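PDB 2W87: esterase D from Cellvibrio japonicus, which probably cleaves feruloyl ester bonds in plant cell-wall polysaccharides, and is represented here by its family 35 carbohydrate-binding module in complex with glucuronic acid. Local coordinates for residues H22-N32 against G119-S127; L2-C12 against A40-T48. All blocks are in the same frame, centred on the assembly; numbering follows the deposited sequence.

Contact 1: H22-N32 against G119-S127. With CA (calcium ion), chain D; CA (calcium ion), chain C; GCU (alpha-D-glucopyranuronic acid), chain E.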
ATOM      1  N   HIS A  22      -2.538   1.063  17.692  1.00 15.11           N
ATOM      2  CA  HIS A  22      -1.205   0.519  17.936  1.00 14.71           C
ATOM      3  C   HIS A  22      -0.217   1.634  17.644  1.00 14.73           C
ATOM      4  O   HIS A  22      -0.328   2.287  16.622  1.00 15.22           O
ATOM      5  CB  HIS A  22      -0.895  -0.646  16.990  1.00 15.06           C
ATOM      6  CG  HIS A  22      -1.819  -1.811  17.125  1.00 14.64           C
ATOM      7  ND1 HIS A  22      -1.927  -2.540  18.290  1.00 17.55           N
ATOM      8  CD2 HIS A  22      -2.636  -2.407  16.225  1.00 14.54           C
ATOM      9  CE1 HIS A  22      -2.790  -3.525  18.105  1.00 17.42           C
ATOM     10  NE2 HIS A  22      -3.243  -3.458  16.863  1.00 14.98           N
ATOM     11  N   THR A  23       0.771   1.827  18.508  1.00 13.77           N
ATOM     12  CA  THR A  23       1.715   2.909  18.306  1.00 13.68           C
ATOM     13  C   THR A  23       2.642   2.660  17.123  1.00 13.23           C
ATOM     14  O   THR A  23       2.790   1.537  16.667  1.00 11.76           O
ATOM     15  CB  THR A  23       2.550   3.131  19.584  1.00 13.44           C
ATOM     16  OG1 THR A  23       3.214   1.915  19.942  1.00 13.87           O
ATOM     17  CG2 THR A  23       1.636   3.596  20.750  1.00 13.36           C
ATOM     18  N   GLY A  24       3.226   3.736  16.615  1.00 12.88           N
ATOM     19  CA  GLY A  24       4.379   3.673  15.719  1.00 13.98           C
ATOM     20  C   GLY A  24       4.092   4.050  14.273  1.00 13.83           C
ATOM     21  O   GLY A  24       5.010   4.120  13.472  1.00 13.80           O
ATOM     22  N   PHE A  25       2.814   4.292  13.958  1.00 13.15           N
ATOM     23  CA  PHE A  25       2.397   4.715  12.626  1.00 13.87           C
ATOM     24  C   PHE A  25       2.763   6.190  12.453  1.00 13.85           C
ATOM     25  O   PHE A  25       3.169   6.864  13.415  1.00 14.68           O
ATOM     26  CB  PHE A  25       0.894   4.563  12.449  1.00 13.37           C
ATOM     27  CG  PHE A  25       0.090   5.297  13.495  1.00 14.06           C
ATOM     28  CD1 PHE A  25      -0.189   6.639  13.349  1.00 14.95           C
ATOM     29  CD2 PHE A  25      -0.360   4.642  14.616  1.00 13.94           C
ATOM     30  CE1 PHE A  25      -0.890   7.329  14.322  1.00 13.40           C
ATOM     31  CE2 PHE A  25      -1.067   5.307  15.569  1.00 14.89           C
ATOM     32  CZ  PHE A  25      -1.340   6.674  15.400  1.00 14.35           C
ATOM     33  N   THR A  26       2.589   6.690  11.233  1.00 14.16           N
ATOM     34  CA  THR A  26       2.814   8.076  10.890  1.00 14.13           C
ATOM     35  C   THR A  26       1.500   8.595  10.291  1.00 14.44           C
ATOM     36  O   THR A  26       0.626   7.810   9.958  1.00 12.58           O
ATOM     37  CB  THR A  26       4.010   8.244   9.936  1.00 14.21           C
ATOM     38  OG1 THR A  26       3.836   7.461   8.755  1.00 13.02           O
ATOM     39  CG2 THR A  26       5.307   7.811  10.620  1.00 13.96           C
ATOM     40  N   GLY A  27       1.322   9.908  10.197  1.00 14.85           N
ATOM     41  CA  GLY A  27       0.011  10.431   9.830  1.00 14.81           C
ATOM     42  C   GLY A  27      -1.010  10.186  10.923  1.00 14.89           C
ATOM     43  O   GLY A  27      -0.646  10.073  12.083  1.00 16.21           O
ATOM     44  N   SER A  28      -2.295  10.110  10.571  1.00 14.40           N
ATOM     45  CA  SER A  28      -3.335   9.960  11.561  1.00 15.13           C
ATOM     46  C   SER A  28      -3.640   8.494  11.920  1.00 14.08           C
ATOM     47  O   SER A  28      -4.458   8.214  12.810  1.00 14.38           O
ATOM     48  CB  SER A  28      -4.604  10.672  11.112  1.00 15.16           C
ATOM     49  OG  SER A  28      -5.025  10.198   9.841  1.00 16.79           O
ATOM     50  N   GLY A  29      -2.980   7.547  11.255  1.00 13.13           N
ATOM     51  CA  GLY A  29      -3.216   6.140  11.563  1.00 11.98           C
ATOM     52  C   GLY A  29      -2.624   5.169  10.547  1.00 11.43           C
ATOM     53  O   GLY A  29      -1.565   5.408   9.976  1.00 10.47           O
ATOM     54  N   PHE A  30      -3.336   4.073  10.345  1.00 10.34           N
ATOM     55  CA  PHE A  30      -2.925   3.032   9.419  1.00  9.87           C
ATOM     56  C   PHE A  30      -4.157   2.328   8.887  1.00  9.74           C
ATOM     57  O   PHE A  30      -5.219   2.366   9.508  1.00  9.46           O
ATOM     58  CB  PHE A  30      -1.992   2.041  10.109  1.00  9.81           C
ATOM     59  CG  PHE A  30      -2.527   1.475  11.402  1.00 10.42           C
ATOM     60  CD1 PHE A  30      -3.373   0.382  11.407  1.00  9.98           C
ATOM     61  CD2 PHE A  30      -2.165   2.031  12.618  1.00 10.42           C
ATOM     62  CE1 PHE A  30      -3.845  -0.138  12.590  1.00 11.25           C
ATOM     63  CE2 PHE A  30      -2.623   1.512  13.800  1.00 10.99           C
ATOM     64  CZ  PHE A  30      -3.463   0.426  13.795  1.00  9.96           C
ATOM     65  N   ALA A  31      -4.041   1.754   7.702  1.00  9.11           N
ATOM     66  CA  ALA A  31      -5.153   1.022   7.099  1.00 10.01           C
ATOM     67  C   ALA A  31      -5.130  -0.412   7.637  1.00  9.88           C
ATOM     68  O   ALA A  31      -4.112  -1.123   7.546  1.00 10.41           O
ATOM     69  CB  ALA A  31      -5.032   1.032   5.570  1.00 10.58           C
ATOM     70  N   ASN A  32      -6.271  -0.845   8.165  1.00 10.18           N
ATOM     71  CA  ASN A  32      -6.446  -2.187   8.700  1.00 10.56           C
ATOM     72  C   ASN A  32      -7.474  -2.955   7.865  1.00 10.50           C
ATOM     73  O   ASN A  32      -8.672  -2.725   7.992  1.00 12.01           O
ATOM     74  CB  ASN A  32      -6.938  -2.084  10.144  1.00 10.77           C
ATOM     75  CG  ASN A  32      -7.277  -3.427  10.755  1.00 10.67           C
ATOM     76  OD1 ASN A  32      -7.095  -4.482  10.126  1.00 11.18           O
ATOM     77  ND2 ASN A  32      -7.770  -3.397  12.006  1.00 13.68           N
ATOM     78  N   GLY A 119      -5.972 -11.460   5.402  1.00 12.88           N
ATOM     79  CA  GLY A 119      -5.974 -10.084   4.944  1.00 12.25           C
ATOM     80  C   GLY A 119      -4.540  -9.588   4.867  1.00 11.44           C
ATOM     81  O   GLY A 119      -3.584 -10.375   4.854  1.00 11.06           O
ATOM     82  N   LEU A 120      -4.378  -8.272   4.800  1.00 11.07           N
ATOM     83  CA  LEU A 120      -3.056  -7.672   4.783  1.00 11.00           C
ATOM     84  C   LEU A 120      -2.510  -7.422   6.180  1.00 10.99           C
ATOM     85  O   LEU A 120      -3.231  -7.493   7.162  1.00 11.70           O
ATOM     86  CB  LEU A 120      -3.103  -6.335   4.027  1.00 10.91           C
ATOM     87  CG  LEU A 120      -3.304  -6.412   2.518  1.00  9.43           C
ATOM     88  CD1 LEU A 120      -3.462  -4.959   1.954  1.00 10.11           C
ATOM     89  CD2 LEU A 120      -2.142  -7.122   1.845  1.00 10.13           C
ATOM     90  N   PRO A 121      -1.211  -7.098   6.266  1.00 10.90           N
ATOM     91  CA  PRO A 121      -0.773  -6.486   7.502  1.00 11.49           C
ATOM     92  C   PRO A 121      -1.446  -5.117   7.635  1.00 10.64           C
ATOM     93  O   PRO A 121      -2.162  -4.685   6.713  1.00 10.56           O
ATOM     94  CB  PRO A 121       0.726  -6.296   7.288  1.00 11.28           C
ATOM     95  CG  PRO A 121       1.080  -7.002   6.078  1.00 12.42           C
ATOM     96  CD  PRO A 121      -0.152  -7.137   5.253  1.00 11.86           C
ATOM     97  N   ASN A 122      -1.239  -4.448   8.763  1.00 10.30           N
ATOM     98  CA  ASN A 122      -1.663  -3.058   8.882  1.00  9.80           C
ATOM     99  C   ASN A 122      -0.712  -2.198   8.060  1.00  9.88           C
ATOM    100  O   ASN A 122       0.506  -2.367   8.154  1.00  9.94           O
ATOM    101  CB  ASN A 122      -1.648  -2.641  10.351  1.00 10.16           C
ATOM    102  CG  ASN A 122      -2.769  -3.286  11.166  1.00 10.31           C
ATOM    103  OD1 ASN A 122      -3.799  -3.713  10.619  1.00 10.09           O
ATOM    104  ND2 ASN A 122      -2.596  -3.312  12.479  1.00 10.46           N
ATOM    105  N   ILE A 123      -1.250  -1.287   7.251  1.00  9.94           N
ATOM    106  CA  ILE A 123      -0.441  -0.510   6.298  1.00  9.65           C
ATOM    107  C   ILE A 123      -0.392   0.944   6.721  1.00  9.85           C
ATOM    108  O   ILE A 123      -1.402   1.641   6.735  1.00  8.84           O
ATOM    109  CB  ILE A 123      -1.011  -0.588   4.856  1.00 10.19           C
ATOM    110  CG1 ILE A 123      -1.211  -2.057   4.432  1.00 10.36           C
ATOM    111  CG2 ILE A 123      -0.181   0.265   3.894  1.00 10.22           C
ATOM    112  CD1 ILE A 123       0.041  -2.899   4.383  1.00  9.49           C
ATOM    113  N   ASP A 124       0.800   1.415   7.042  1.00  9.75           N
ATOM    114  CA  ASP A 124       0.944   2.788   7.539  1.00  9.57           C
ATOM    115  C   ASP A 124       0.927   3.821   6.441  1.00 10.05           C
ATOM    116  O   ASP A 124       0.276   4.864   6.562  1.00  9.23           O
ATOM    117  CB  ASP A 124       2.253   2.921   8.307  1.00 10.00           C
ATOM    118  CG  ASP A 124       2.493   4.310   8.836  1.00  9.84           C
ATOM    119  OD1 ASP A 124       1.520   5.015   9.171  1.00 10.42           O
ATOM    120  OD2 ASP A 124       3.674   4.684   8.977  1.00 12.54           O
ATOM    121  N   SER A 125       1.676   3.539   5.388  1.00  9.83           N
ATOM    122  CA  SER A 125       1.878   4.491   4.317  1.00 11.01           C
ATOM    123  C   SER A 125       2.447   3.849   3.063  1.00 12.02           C
ATOM    124  O   SER A 125       3.044   2.770   3.119  1.00 11.27           O
ATOM    125  CB  SER A 125       2.847   5.540   4.791  1.00 11.57           C
ATOM    126  OG  SER A 125       4.123   4.991   5.102  1.00 11.45           O
ATOM    127  N   LEU A 126       2.331   4.592   1.959  1.00 12.51           N
ATOM    128  CA  LEU A 126       2.970   4.256   0.705  1.00 13.03           C
ATOM    129  C   LEU A 126       3.824   5.454   0.300  1.00 13.81           C
ATOM    130  O   LEU A 126       3.323   6.569   0.218  1.00 13.40           O
ATOM    131  CB  LEU A 126       1.929   3.983  -0.396  1.00 12.68           C
ATOM    132  CG  LEU A 126       2.501   3.731  -1.795  1.00 13.22           C
ATOM    133  CD1 LEU A 126       3.256   2.405  -1.832  1.00 15.87           C
ATOM    134  CD2 LEU A 126       1.418   3.796  -2.864  1.00 14.19           C
ATOM    135  N   SER A 127       5.109   5.216   0.064  1.00 14.40           N
ATOM    136  CA  SER A 127       6.030   6.247  -0.412  1.00 15.95           C
ATOM    137  C   SER A 127       6.382   5.912  -1.857  1.00 15.48           C
ATOM    138  O   SER A 127       6.600   4.758  -2.178  1.00 15.10           O
ATOM    139  CB  SER A 127       7.287   6.237   0.449  1.00 16.87           C
ATOM    140  OG  SER A 127       8.314   6.933  -0.190  1.00 22.56           O
TER
HETATM  141 CA    CA D1149      -0.223   6.407   8.273  1.00 10.97          CA
HETATM  142 CA    CA C1148      -6.758  -6.758   9.699  1.00 11.65          CA
HETATM  143  C1  GCU E1150      -5.715  -7.521  15.668  1.00 15.59           C
HETATM  144  C2  GCU E1150      -4.952  -6.200  15.559  1.00 14.65           C
HETATM  145  C3  GCU E1150      -5.368  -5.489  14.275  1.00 13.66           C
HETATM  146  C4  GCU E1150      -5.000  -6.377  13.104  1.00 13.16           C
HETATM  147  C5  GCU E1150      -5.705  -7.730  13.283  1.00 14.00           C
HETATM  148  C6  GCU E1150      -5.351  -8.719  12.182  1.00 13.94           C
HETATM  149  O1  GCU E1150      -7.102  -7.189  15.675  1.00 18.63           O
HETATM  150  O2  GCU E1150      -5.271  -5.377  16.668  1.00 16.32           O
HETATM  151  O3  GCU E1150      -4.717  -4.223  14.151  1.00 12.84           O
HETATM  152  O4  GCU E1150      -5.420  -5.805  11.839  1.00 14.93           O
HETATM  153  O5  GCU E1150      -5.317  -8.324  14.522  1.00 14.90           O
HETATM  154  O6A GCU E1150      -5.441  -8.299  11.019  1.00 13.26           O
HETATM  155  O6B GCU E1150      -5.006  -9.886  12.487  1.00 14.19           O
HETATM  156  O   HOH W   1       5.601   6.515   6.686  1.00 20.86           O
HETATM  157  O   HOH W   2      -4.288  -3.553   6.020  1.00 24.95           O
HETATM  158  O   HOH W   3      -4.765  -5.648   8.740  1.00 11.39           O
HETATM  159  O   HOH W   4      -5.836  -8.129   7.864  1.00 11.80           O
HETATM  160  O   HOH W   5      -8.745  -6.920  11.092  1.00 14.75           O
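The carboxylate of Asp124 meets Thr26 with both oxygens. The two side chains cross at about a right angle, and the extended torsion of Asp124 (CG trans to the backbone N, chi1 179°) carries the carboxylate to the turn. Thr26 N donates an almost straight bond to Asp124 OD1 (2.9 Å, 173° at the hydrogen), while Thr26 OG1 donates to Asp124 OD2 at 2.8 Å; both donors lie on the syn side, somewhat out of the carboxylate plane. Asp124 OD1 also binds a calcium ion at 2.4 Å, joined by the carbonyls of Asp124, Thr26 and Gly29, the last two being the ends of a type II' turn. Gln5 and Glu6 complete this site, and Arg58 forms a salt bridge with Asp124 OD2.

Past the metal, one antiparallel bridge ties the strands together, with Ala31 N to Ile123 O at 2.8 Å and Ile123 N to Ala31 O at 2.9 Å. Beside it the Phe30 ring leans on Asn122, CD1 lying 3.6 Å from Asn122 CB, with ring and amide planes only 27° apart.

Asn122 and Asn32 run side by side toward the glucuronic acid, their amides steeply inclined to each other. His22 comes to the sugar on its O2 and O3 side, NE2 hydrogen-bonded to O2 (2.8 Å) and, less closely, to O3. Asn32 OD1 binds the second calcium at 2.3 Å, and its ND2 is held by Asp19. That ion takes O4 and O6A of the sugar and three waters, one of which donates to Leu120 O; Thr33 and Asn35 complete the site, and Arg67 also hydrogen-bonds the sugar.

One calcium thus fastens loop to strand within the protein, whereas the other bridges protein and ligand, where its charge would probably offset that of the uronate carboxylate.

Contact 2: L2-C12 against A40-T48. With CA (calcium ion), chain D.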
ATOM      1  N   LEU A   2       6.799  11.198  -2.887  1.00 21.16           N
ATOM      2  CA  LEU A   2       5.412  11.367  -2.557  1.00 19.21           C
ATOM      3  C   LEU A   2       5.075  10.392  -1.422  1.00 17.43           C
ATOM      4  O   LEU A   2       5.234   9.189  -1.590  1.00 17.32           O
ATOM      5  CB  LEU A   2       4.587  11.053  -3.781  1.00 19.19           C
ATOM      6  CG  LEU A   2       3.087  11.224  -3.694  1.00 19.56           C
ATOM      7  CD1 LEU A   2       2.737  12.690  -3.416  1.00 20.34           C
ATOM      8  CD2 LEU A   2       2.471  10.750  -4.987  1.00 19.27           C
ATOM      9  N   LEU A   3       4.631  10.913  -0.286  1.00 16.07           N
ATOM     10  CA  LEU A   3       4.302  10.081   0.864  1.00 15.45           C
ATOM     11  C   LEU A   3       2.796  10.122   1.082  1.00 15.50           C
ATOM     12  O   LEU A   3       2.234  11.152   1.466  1.00 16.18           O
ATOM     13  CB  LEU A   3       5.053  10.533   2.112  1.00 15.19           C
ATOM     14  CG  LEU A   3       4.770   9.757   3.406  1.00 16.60           C
ATOM     15  CD1 LEU A   3       5.027   8.266   3.228  1.00 17.06           C
ATOM     16  CD2 LEU A   3       5.600  10.332   4.564  1.00 16.33           C
ATOM     17  N   LEU A   4       2.149   8.997   0.824  1.00 14.53           N
ATOM     18  CA  LEU A   4       0.696   8.907   0.874  1.00 14.22           C
ATOM     19  C   LEU A   4       0.261   8.271   2.176  1.00 13.49           C
ATOM     20  O   LEU A   4       0.610   7.124   2.500  1.00 12.36           O
ATOM     21  CB  LEU A   4       0.138   8.123  -0.332  1.00 14.59           C
ATOM     22  CG  LEU A   4       0.567   8.675  -1.689  1.00 14.76           C
ATOM     23  CD1 LEU A   4       0.112   7.749  -2.790  1.00 16.73           C
ATOM     24  CD2 LEU A   4       0.006  10.099  -1.886  1.00 16.44           C
ATOM     25  N   GLN A   5      -0.503   9.060   2.915  1.00 12.74           N
ATOM     26  CA  GLN A   5      -1.116   8.673   4.178  1.00 12.52           C
ATOM     27  C   GLN A   5      -2.639   8.554   4.003  1.00 12.65           C
ATOM     28  O   GLN A   5      -3.232   9.226   3.173  1.00 12.04           O
ATOM     29  CB  GLN A   5      -0.847   9.726   5.261  1.00 12.57           C
ATOM     30  CG  GLN A   5       0.618   9.963   5.587  1.00 12.04           C
ATOM     31  CD  GLN A   5       1.235   8.884   6.447  1.00 12.77           C
ATOM     32  OE1 GLN A   5       0.570   7.929   6.819  1.00 11.59           O
ATOM     33  NE2 GLN A   5       2.516   9.057   6.800  1.00 12.98           N
ATOM     34  N   GLU A   6      -3.255   7.693   4.817  1.00 12.65           N
ATOM     35  CA  GLU A   6      -4.679   7.742   5.059  1.00 13.08           C
ATOM     36  C   GLU A   6      -5.138   9.175   5.296  1.00 13.44           C
ATOM     37  O   GLU A   6      -4.387   9.996   5.853  1.00 13.53           O
ATOM     38  CB  GLU A   6      -5.037   6.886   6.273  1.00 12.98           C
ATOM     39  CG  GLU A   6      -4.435   7.371   7.607  1.00 13.18           C
ATOM     40  CD  GLU A   6      -2.917   7.154   7.744  1.00 12.28           C
ATOM     41  OE1 GLU A   6      -2.400   6.207   7.108  1.00 11.02           O
ATOM     42  OE2 GLU A   6      -2.221   7.907   8.499  1.00 12.29           O
ATOM     43  N   ALA A   7      -6.357   9.475   4.855  1.00 14.30           N
ATOM     44  CA  ALA A   7      -6.987  10.754   5.138  1.00 16.04           C
ATOM     45  C   ALA A   7      -6.292  11.906   4.439  1.00 17.02           C
ATOM     46  O   ALA A   7      -6.417  13.053   4.889  1.00 18.24           O
ATOM     47  CB  ALA A   7      -7.004  10.996   6.608  1.00 16.94           C
ATOM     48  N   GLN A   8      -5.567  11.618   3.358  1.00 16.85           N
ATOM     49  CA  GLN A   8      -4.905  12.648   2.545  1.00 17.42           C
ATOM     50  C   GLN A   8      -5.092  12.330   1.050  1.00 16.72           C
ATOM     51  O   GLN A   8      -5.435  11.202   0.673  1.00 16.32           O
ATOM     52  CB  GLN A   8      -3.416  12.770   2.933  1.00 17.69           C
ATOM     53  CG  GLN A   8      -3.160  13.018   4.440  1.00 20.51           C
ATOM     54  CD  GLN A   8      -3.636  14.395   4.956  1.00 23.65           C
ATOM     55  OE1 GLN A   8      -3.668  15.380   4.213  1.00 26.27           O
ATOM     56  NE2 GLN A   8      -3.978  14.461   6.256  1.00 25.94           N
ATOM     57  N   ALA A   9      -4.905  13.325   0.191  1.00 16.22           N
ATOM     58  CA  ALA A   9      -5.072  13.145  -1.241  1.00 16.00           C
ATOM     59  C   ALA A   9      -4.188  12.019  -1.719  1.00 15.49           C
ATOM     60  O   ALA A   9      -3.010  11.938  -1.343  1.00 15.73           O
ATOM     61  CB  ALA A   9      -4.752  14.462  -2.025  1.00 16.16           C
ATOM     62  N   GLY A  10      -4.756  11.154  -2.548  1.00 14.90           N
ATOM     63  CA  GLY A  10      -4.024  10.009  -3.079  1.00 14.53           C
ATOM     64  C   GLY A  10      -4.361   8.717  -2.354  1.00 13.84           C
ATOM     65  O   GLY A  10      -4.063   7.641  -2.849  1.00 13.75           O
ATOM     66  N   PHE A  11      -4.982   8.807  -1.184  1.00 13.54           N
ATOM     67  CA  PHE A  11      -5.473   7.596  -0.496  1.00 13.32           C
ATOM     68  C   PHE A  11      -6.910   7.402  -0.936  1.00 13.49           C
ATOM     69  O   PHE A  11      -7.733   8.308  -0.771  1.00 14.29           O
ATOM     70  CB  PHE A  11      -5.383   7.721   1.017  1.00 13.68           C
ATOM     71  CG  PHE A  11      -5.723   6.433   1.745  1.00 13.20           C
ATOM     72  CD1 PHE A  11      -4.722   5.534   2.065  1.00 13.10           C
ATOM     73  CD2 PHE A  11      -7.007   6.128   2.080  1.00 14.69           C
ATOM     74  CE1 PHE A  11      -4.989   4.366   2.742  1.00 13.74           C
ATOM     75  CE2 PHE A  11      -7.303   4.925   2.737  1.00 15.56           C
ATOM     76  CZ  PHE A  11      -6.288   4.043   3.053  1.00 14.60           C
ATOM     77  N   CYS A  12      -7.221   6.236  -1.482  1.00 12.75           N
ATOM     78  CA  CYS A  12      -8.532   6.017  -2.072  1.00 13.34           C
ATOM     79  C   CYS A  12      -9.489   5.183  -1.231  1.00 13.46           C
ATOM     80  O   CYS A  12     -10.669   5.500  -1.134  1.00 13.78           O
ATOM     81  CB  CYS A  12      -8.395   5.401  -3.467  1.00 13.92           C
ATOM     82  SG  CYS A  12      -7.614   6.512  -4.609  1.00 17.51           S
ATOM     83  N   ALA A  40      -8.288  -5.084   0.279  1.00 11.14           N
ATOM     84  CA  ALA A  40      -7.317  -4.186  -0.323  1.00 10.95           C
ATOM     85  C   ALA A  40      -7.149  -2.828   0.351  1.00 10.38           C
ATOM     86  O   ALA A  40      -8.022  -2.351   1.129  1.00  9.66           O
ATOM     87  CB  ALA A  40      -7.611  -4.011  -1.809  1.00 11.23           C
ATOM     88  N   VAL A  41      -5.991  -2.228   0.051  1.00  9.24           N
ATOM     89  CA  VAL A  41      -5.746  -0.811   0.281  1.00 10.00           C
ATOM     90  C   VAL A  41      -5.477  -0.246  -1.084  1.00  9.62           C
ATOM     91  O   VAL A  41      -4.751  -0.870  -1.887  1.00  9.74           O
ATOM     92  CB  VAL A  41      -4.562  -0.534   1.248  1.00 10.06           C
ATOM     93  CG1 VAL A  41      -4.426   0.985   1.509  1.00 10.29           C
ATOM     94  CG2 VAL A  41      -4.776  -1.291   2.547  1.00 10.16           C
ATOM     95  N   VAL A  42      -6.053   0.922  -1.370  1.00  9.07           N
ATOM     96  CA  VAL A  42      -5.960   1.515  -2.708  1.00  9.82           C
ATOM     97  C   VAL A  42      -5.508   2.976  -2.647  1.00 10.79           C
ATOM     98  O   VAL A  42      -6.022   3.771  -1.841  1.00 10.69           O
ATOM     99  CB  VAL A  42      -7.301   1.422  -3.496  1.00  9.70           C
ATOM    100  CG1 VAL A  42      -7.146   1.930  -4.930  1.00 11.43           C
ATOM    101  CG2 VAL A  42      -7.850   0.001  -3.493  1.00  9.92           C
ATOM    102  N   TRP A  43      -4.527   3.292  -3.498  1.00 10.77           N
ATOM    103  CA  TRP A  43      -3.999   4.636  -3.686  1.00 10.96           C
ATOM    104  C   TRP A  43      -4.092   5.021  -5.140  1.00 11.50           C
ATOM    105  O   TRP A  43      -4.256   4.176  -6.020  1.00 11.16           O
ATOM    106  CB  TRP A  43      -2.521   4.722  -3.295  1.00 11.08           C
ATOM    107  CG  TRP A  43      -2.192   4.271  -1.908  1.00 11.03           C
ATOM    108  CD1 TRP A  43      -2.171   5.025  -0.810  1.00 10.37           C
ATOM    109  CD2 TRP A  43      -1.823   2.947  -1.511  1.00 11.71           C
ATOM    110  NE1 TRP A  43      -1.821   4.267   0.288  1.00 11.42           N
ATOM    111  CE2 TRP A  43      -1.588   2.982  -0.123  1.00 11.55           C
ATOM    112  CE3 TRP A  43      -1.657   1.741  -2.195  1.00 11.88           C
ATOM    113  CZ2 TRP A  43      -1.193   1.865   0.589  1.00 12.19           C
ATOM    114  CZ3 TRP A  43      -1.252   0.630  -1.479  1.00 11.73           C
ATOM    115  CH2 TRP A  43      -1.041   0.695  -0.109  1.00 12.13           C
ATOM    116  N   ALA A  44      -3.908   6.309  -5.400  1.00 11.86           N
ATOM    117  CA  ALA A  44      -3.911   6.822  -6.767  1.00 11.99           C
ATOM    118  C   ALA A  44      -2.748   7.790  -6.934  1.00 12.24           C
ATOM    119  O   ALA A  44      -2.596   8.723  -6.144  1.00 12.57           O
ATOM    120  CB  ALA A  44      -5.198   7.526  -7.086  1.00 12.24           C
ATOM    121  N   ILE A  45      -1.961   7.576  -7.983  1.00 12.26           N
ATOM    122  CA  ILE A  45      -0.771   8.388  -8.252  1.00 12.77           C
ATOM    123  C   ILE A  45      -0.841   8.908  -9.675  1.00 12.84           C
ATOM    124  O   ILE A  45      -1.078   8.137 -10.591  1.00 11.63           O
ATOM    125  CB  ILE A  45       0.499   7.523  -8.144  1.00 13.00           C
ATOM    126  CG1 ILE A  45       0.593   6.841  -6.762  1.00 14.95           C
ATOM    127  CG2 ILE A  45       1.707   8.360  -8.392  1.00 14.77           C
ATOM    128  CD1 ILE A  45       1.394   5.519  -6.837  1.00 16.72           C
ATOM    129  N   ASP A  46      -0.636  10.216  -9.856  1.00 12.88           N
ATOM    130  CA  ASP A  46      -0.541  10.794 -11.177  1.00 14.15           C
ATOM    131  C   ASP A  46       0.941  10.937 -11.497  1.00 14.00           C
ATOM    132  O   ASP A  46       1.684  11.487 -10.693  1.00 14.68           O
ATOM    133  CB  ASP A  46      -1.232  12.150 -11.245  1.00 14.58           C
ATOM    134  CG  ASP A  46      -1.171  12.748 -12.647  1.00 15.73           C
ATOM    135  OD1 ASP A  46      -2.110  12.481 -13.439  1.00 16.01           O
ATOM    136  OD2 ASP A  46      -0.160  13.428 -12.964  1.00 17.53           O
ATOM    137  N   ALA A  47       1.356  10.430 -12.653  1.00 14.75           N
ATOM    138  CA  ALA A  47       2.752  10.481 -13.092  1.00 15.66           C
ATOM    139  C   ALA A  47       2.834  11.309 -14.363  1.00 16.37           C
ATOM    140  O   ALA A  47       2.078  11.083 -15.290  1.00 14.56           O
ATOM    141  CB  ALA A  47       3.288   9.061 -13.340  1.00 15.35           C
ATOM    142  N   THR A  48       3.741  12.279 -14.419  1.00 18.04           N
ATOM    143  CA  THR A  48       3.779  13.142 -15.600  1.00 19.86           C
ATOM    144  C   THR A  48       4.362  12.390 -16.792  1.00 20.69           C
ATOM    145  O   THR A  48       4.077  12.728 -17.923  1.00 21.54           O
ATOM    146  CB  THR A  48       4.579  14.432 -15.362  1.00 20.42           C
ATOM    147  OG1 THR A  48       5.933  14.092 -15.085  1.00 21.29           O
ATOM    148  CG2 THR A  48       3.997  15.242 -14.206  1.00 20.77           C
TER
HETATM  149 CA    CA D1149      -0.223   6.407   8.273  1.00 10.97          CA
HETATM  150  O   HOH W   6      -1.393   5.009   2.936  1.00 10.63           O
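Trp43 reaches from strand 40-47 into the fold, meeting Gly10, Leu4 and Phe11 in turn. Its CB sits 3.3 Å from Gly10 O, and the side-chain torsion (chi1 -55°, CG trans to the carbonyl carbon) then lifts the indole off the strand. At the next step Trp43 CD1 touches Leu4 CB at 3.9 Å. Trp43 NE1 comes within 3.6 Å of Phe11 CD1, for the edge of the Phe11 ring is turned to the face of the indole's five-membered ring in an offset T-shaped stack, centroids 5.4 Å apart and planes at 86°. In the indole plane, NE1 gives its hydrogen to a water 2.8 Å away, which in turn donates to Leu4 O. Beyond NE1 the six-membered ring carries Val41 CG1 over one face, toward the rim, a methyl that also touches Phe11, while Ile123 and Leu126 of strand 122-129 pack against the same indole.

Beneath the rings, Phe11 and Trp43 form a non-hydrogen-bonded antiparallel pair, flanked by Ala44 N to Gly10 O (2.9 Å) and Cys12 N to Val42 O (2.8 Å). Cys12 SG rests on Ala44 CB at 3.6 Å and is joined by a disulfide to Cys138.

Trp43 therefore packs apolar surface between the two sheets of the beta sandwich, while a single water satisfies its polar N-H and links it to the backbone of the strand opposite.

Both contacts are largely buried, yet their chemistry differs. Contact 1 is polar and metal-rich and runs out to the sugar-binding end of the module; contact 2 is mainly apolar packing between the sheets, with backbone pairing of strands 11-14 and 40-47. They share the calcium remote from the sugar, to which 22-32 and 119-127 bring backbone carbonyls and an aspartate, and 2-12 the side chains of Gln5 and Glu6. Strands 2-5 and 122-129 are also neighbours in one sheet, with a probable hydrogen bond from Leu4 N to Leu126 O (2.8 Å). Strand 40-47 belongs to the other sheet, and the second calcium, at the ligand, is bound by contact 1 alone of the two.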